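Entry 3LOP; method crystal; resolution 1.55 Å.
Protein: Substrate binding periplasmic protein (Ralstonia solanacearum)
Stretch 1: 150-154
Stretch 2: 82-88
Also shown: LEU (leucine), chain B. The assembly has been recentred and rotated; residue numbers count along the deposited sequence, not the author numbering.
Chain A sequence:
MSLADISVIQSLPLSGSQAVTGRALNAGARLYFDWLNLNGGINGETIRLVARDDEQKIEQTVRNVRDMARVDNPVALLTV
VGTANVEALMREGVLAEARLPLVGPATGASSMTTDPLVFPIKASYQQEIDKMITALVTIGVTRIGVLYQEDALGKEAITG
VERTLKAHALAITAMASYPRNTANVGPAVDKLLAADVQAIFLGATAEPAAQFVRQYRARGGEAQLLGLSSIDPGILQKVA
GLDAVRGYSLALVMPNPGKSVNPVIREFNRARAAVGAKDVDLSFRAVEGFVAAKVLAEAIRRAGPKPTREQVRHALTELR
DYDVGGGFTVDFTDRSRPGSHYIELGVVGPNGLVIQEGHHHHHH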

ATOM      1  N   GLU A 150       1.658   7.202  15.633  1.00  5.76           N
ATOM      2  CA  GLU A 150       1.742   6.635  16.973  1.00  7.84           C
ATOM      3  C   GLU A 150       1.061   5.275  17.108  1.00  7.59           C
ATOM      4  O   GLU A 150       0.072   5.123  17.830  1.00  8.74           O
ATOM      5  CB  GLU A 150       1.165   7.625  17.985  1.00 11.19           C
ATOM      6  CG  GLU A 150       1.492   7.292  19.427  1.00 19.17           C
ATOM      7  CD  GLU A 150       1.284   8.475  20.348  1.00 22.61           C
ATOM      8  OE1 GLU A 150       0.171   9.045  20.343  1.00 26.82           O
ATOM      9  OE2 GLU A 150       2.235   8.837  21.074  1.00 27.28           O
ATOM     10  N   ASP A 151       1.610   4.293  16.398  1.00  6.58           N
ATOM     11  CA  ASP A 151       1.110   2.924  16.413  1.00  7.00           C
ATOM     12  C   ASP A 151       2.093   2.026  15.661  1.00  6.71           C
ATOM     13  O   ASP A 151       3.238   2.421  15.421  1.00  7.11           O
ATOM     14  CB  ASP A 151      -0.299   2.850  15.798  1.00  7.33           C
ATOM     15  CG  ASP A 151      -0.291   2.824  14.281  1.00  7.76           C
ATOM     16  OD1 ASP A 151       0.706   3.261  13.669  1.00  7.55           O
ATOM     17  OD2 ASP A 151      -1.305   2.373  13.702  1.00  8.59           O
ATOM     18  N   ALA A 152       1.658   0.826  15.288  1.00  6.27           N
ATOM     19  CA  ALA A 152       2.527  -0.118  14.586  1.00  6.11           C
ATOM     20  C   ALA A 152       3.223   0.440  13.340  1.00  5.82           C
ATOM     21  O   ALA A 152       4.380   0.109  13.078  1.00  6.64           O
ATOM     22  CB  ALA A 152       1.742  -1.372  14.228  1.00  7.60           C
ATOM     23  N   LEU A 153       2.532   1.276  12.570  1.00  5.38           N
ATOM     24  CA  LEU A 153       3.138   1.847  11.370  1.00  4.67           C
ATOM     25  C   LEU A 153       4.354   2.691  11.732  1.00  4.88           C
ATOM     26  O   LEU A 153       5.413   2.557  11.120  1.00  4.83           O
ATOM     27  CB  LEU A 153       2.132   2.714  10.601  1.00  4.84           C
ATOM     28  CG  LEU A 153       2.748   3.569   9.482  1.00  4.76           C
ATOM     29  CD1 LEU A 153       3.419   2.666   8.456  1.00  5.46           C
ATOM     30  CD2 LEU A 153       1.675   4.427   8.828  1.00  3.39           C
ATOM     31  N   GLY A 154       4.196   3.563  12.725  1.00  5.12           N
ATOM     32  CA  GLY A 154       5.294   4.417  13.146  1.00  6.29           C
ATOM     33  C   GLY A 154       6.460   3.620  13.698  1.00  6.88           C
ATOM     34  O   GLY A 154       7.622   3.967  13.479  1.00  6.73           O
TER
HETATM   35  N   LEU B 400      -1.808   0.470   5.049  1.00  4.82           N
HETATM   36  CA  LEU B 400      -1.672   1.904   5.428  1.00  7.09           C
HETATM   37  C   LEU B 400      -1.793   2.781   4.197  1.00  7.25           C
HETATM   38  O   LEU B 400      -2.101   3.976   4.373  1.00  7.88           O
HETATM   39  CB  LEU B 400      -0.319   2.125   6.081  1.00  3.61           C
HETATM   40  CG  LEU B 400      -0.160   1.023   7.122  1.00  7.47           C
HETATM   41  CD1 LEU B 400       1.219   0.533   7.149  1.00  1.00           C
HETATM   42  CD2 LEU B 400      -0.577   1.518   8.449  1.00  1.00           C
HETATM   43  OXT LEU B 400      -1.574   2.260   3.080  1.00  8.31           O
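Stretch 2 82-88: GTANVEA

Stretch 2 lies on stretch 1 where two helices begin, and they meet at their first turns. Gly 82 is the N-cap residue of one helix, which runs from Thr 83 through Ala 88 and on along the chain; Asp 151 is the N-cap residue of the other, which starts at Ala 152 and likewise continues. The first turns of stretch 2 are held by regular backbone hydrogen bonds, Val 86 N to Gly 82 O at 3.0 Å, Glu 87 N to Thr 83 O at 3.0 Å and Ala 88 N to Ala 84 O at 3.1 Å. Gly 82 has phi/psi of 102/118°, where a side chain would be jammed against the carbonyl oxygen of the preceding residue, so this cap position calls for glycine. On the facing side, Asp 151, chi1 p, caps its helix through its side chain: OD1 accepts from Leu 153 N at 2.9 Å.

The backbones come close at two pairs: Ala 152 CA lies 5.5 Å from Ala 84 CA, and Leu 153 CA 5.7 Å from Thr 83 CA. As the numbering rises in stretch 1 it falls in stretch 2 across these two pairs. The contact is small, 186 Å² summed over both sides, and Ala 152 contributes most, followed by Thr 83 and Ala 84. Ala 152 points its CB toward stretch 2, where it reaches Thr 83 CG2 at 3.5 Å, Glu 87 OE1 at 3.5 Å and, more loosely, Ala 84 CB at 4.4 Å. Thr 83, chi1 m, also points toward its neighbour; besides meeting Ala 152 through its methyl group, it sets CB 4.2 Å from Leu 153 N. The CA-to-CB bond of Leu 153 points sideways; its CD1 lies 4.4 Å from Thr 83 OG1.

Ala 84 turns its CB toward stretch 1, and this CB lies 3.8 Å from Asp 151 OD2. No direct hydrogen bond joins the stretches; a water does so instead, accepting from Ala 84 N at 3.0 Å and donating to Asp 151 OD2 at 2.6 Å. The Ala 84 amide, in the first turn of its helix, and the carboxylate of the other helix's cap are thereby tied together, while packing between the stretches remains mostly a matter of methyl groups.

The bound leucine lies beside this junction and touches both stretches: its N is 2.9 Å from Gly 82 N, and its CD1 is 3.3 Å from Leu 153 CD1, as befits a substrate-binding protein.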

ATOM      1  N   GLY A  82      -3.793  -0.604   6.811  1.00  3.83           N
ATOM      2  CA  GLY A  82      -3.347  -0.409   8.177  1.00  4.02           C
ATOM      3  C   GLY A  82      -2.543  -1.545   8.771  1.00  3.27           C
ATOM      4  O   GLY A  82      -3.038  -2.665   8.904  1.00  3.59           O
ATOM      5  N   THR A  83      -1.297  -1.257   9.131  1.00  2.29           N
ATOM      6  CA  THR A  83      -0.435  -2.262   9.734  1.00  3.39           C
ATOM      7  C   THR A  83      -1.095  -2.816  10.991  1.00  3.20           C
ATOM      8  O   THR A  83      -1.127  -4.030  11.199  1.00  4.30           O
ATOM      9  CB  THR A  83       0.944  -1.662  10.104  1.00  3.33           C
ATOM     10  OG1 THR A  83       1.661  -1.353   8.904  1.00  5.18           O
ATOM     11  CG2 THR A  83       1.765  -2.646  10.918  1.00  3.74           C
ATOM     12  N   ALA A  84      -1.627  -1.927  11.827  1.00  3.14           N
ATOM     13  CA  ALA A  84      -2.276  -2.361  13.063  1.00  3.46           C
ATOM     14  C   ALA A  84      -3.517  -3.197  12.773  1.00  3.96           C
ATOM     15  O   ALA A  84      -3.808  -4.158  13.485  1.00  5.22           O
ATOM     16  CB  ALA A  84      -2.652  -1.147  13.922  1.00  3.24           C
ATOM     17  N   ASN A  85      -4.242  -2.834  11.721  1.00  4.37           N
ATOM     18  CA  ASN A  85      -5.455  -3.549  11.351  1.00  3.92           C
ATOM     19  C   ASN A  85      -5.159  -4.978  10.912  1.00  3.67           C
ATOM     20  O   ASN A  85      -5.815  -5.917  11.354  1.00  3.45           O
ATOM     21  CB  ASN A  85      -6.189  -2.791  10.241  1.00  3.75           C
ATOM     22  CG  ASN A  85      -6.601  -1.393  10.670  1.00  4.96           C
ATOM     23  OD1 ASN A  85      -7.783  -1.115  10.893  1.00  6.38           O
ATOM     24  ND2 ASN A  85      -5.624  -0.508  10.797  1.00  2.16           N
ATOM     25  N   VAL A  86      -4.167  -5.146  10.047  1.00  4.14           N
ATOM     26  CA  VAL A  86      -3.824  -6.480   9.585  1.00  4.45           C
ATOM     27  C   VAL A  86      -3.219  -7.305  10.716  1.00  4.44           C
ATOM     28  O   VAL A  86      -3.515  -8.489  10.845  1.00  4.20           O
ATOM     29  CB  VAL A  86      -2.838  -6.437   8.406  1.00  5.30           C
ATOM     30  CG1 VAL A  86      -2.475  -7.857   7.986  1.00  4.93           C
ATOM     31  CG2 VAL A  86      -3.464  -5.688   7.239  1.00  7.62           C
ATOM     32  N   GLU A  87      -2.378  -6.685  11.537  1.00  5.13           N
ATOM     33  CA  GLU A  87      -1.769  -7.419  12.640  1.00  5.13           C
ATOM     34  C   GLU A  87      -2.834  -7.925  13.611  1.00  5.62           C
ATOM     35  O   GLU A  87      -2.653  -8.968  14.240  1.00  6.54           O
ATOM     36  CB  GLU A  87      -0.720  -6.555  13.355  1.00  6.20           C
ATOM     37  CG  GLU A  87       0.475  -6.228  12.459  1.00  7.95           C
ATOM     38  CD  GLU A  87       1.608  -5.518  13.179  1.00  9.56           C
ATOM     39  OE1 GLU A  87       1.358  -4.876  14.220  1.00 10.65           O
ATOM     40  OE2 GLU A  87       2.756  -5.587  12.688  1.00  9.87           O
ATOM     41  N   ALA A  88      -3.949  -7.205  13.719  1.00  4.92           N
ATOM     42  CA  ALA A  88      -5.034  -7.639  14.597  1.00  5.02           C
ATOM     43  C   ALA A  88      -5.709  -8.865  13.976  1.00  6.00           C
ATOM     44  O   ALA A  88      -6.062  -9.813  14.675  1.00  7.27           O
ATOM     45  CB  ALA A  88      -6.048  -6.514  14.794  1.00  5.11           C
TER
HETATM   46  O   HOH W   1      -1.910   1.026  11.533  1.00  6.44           O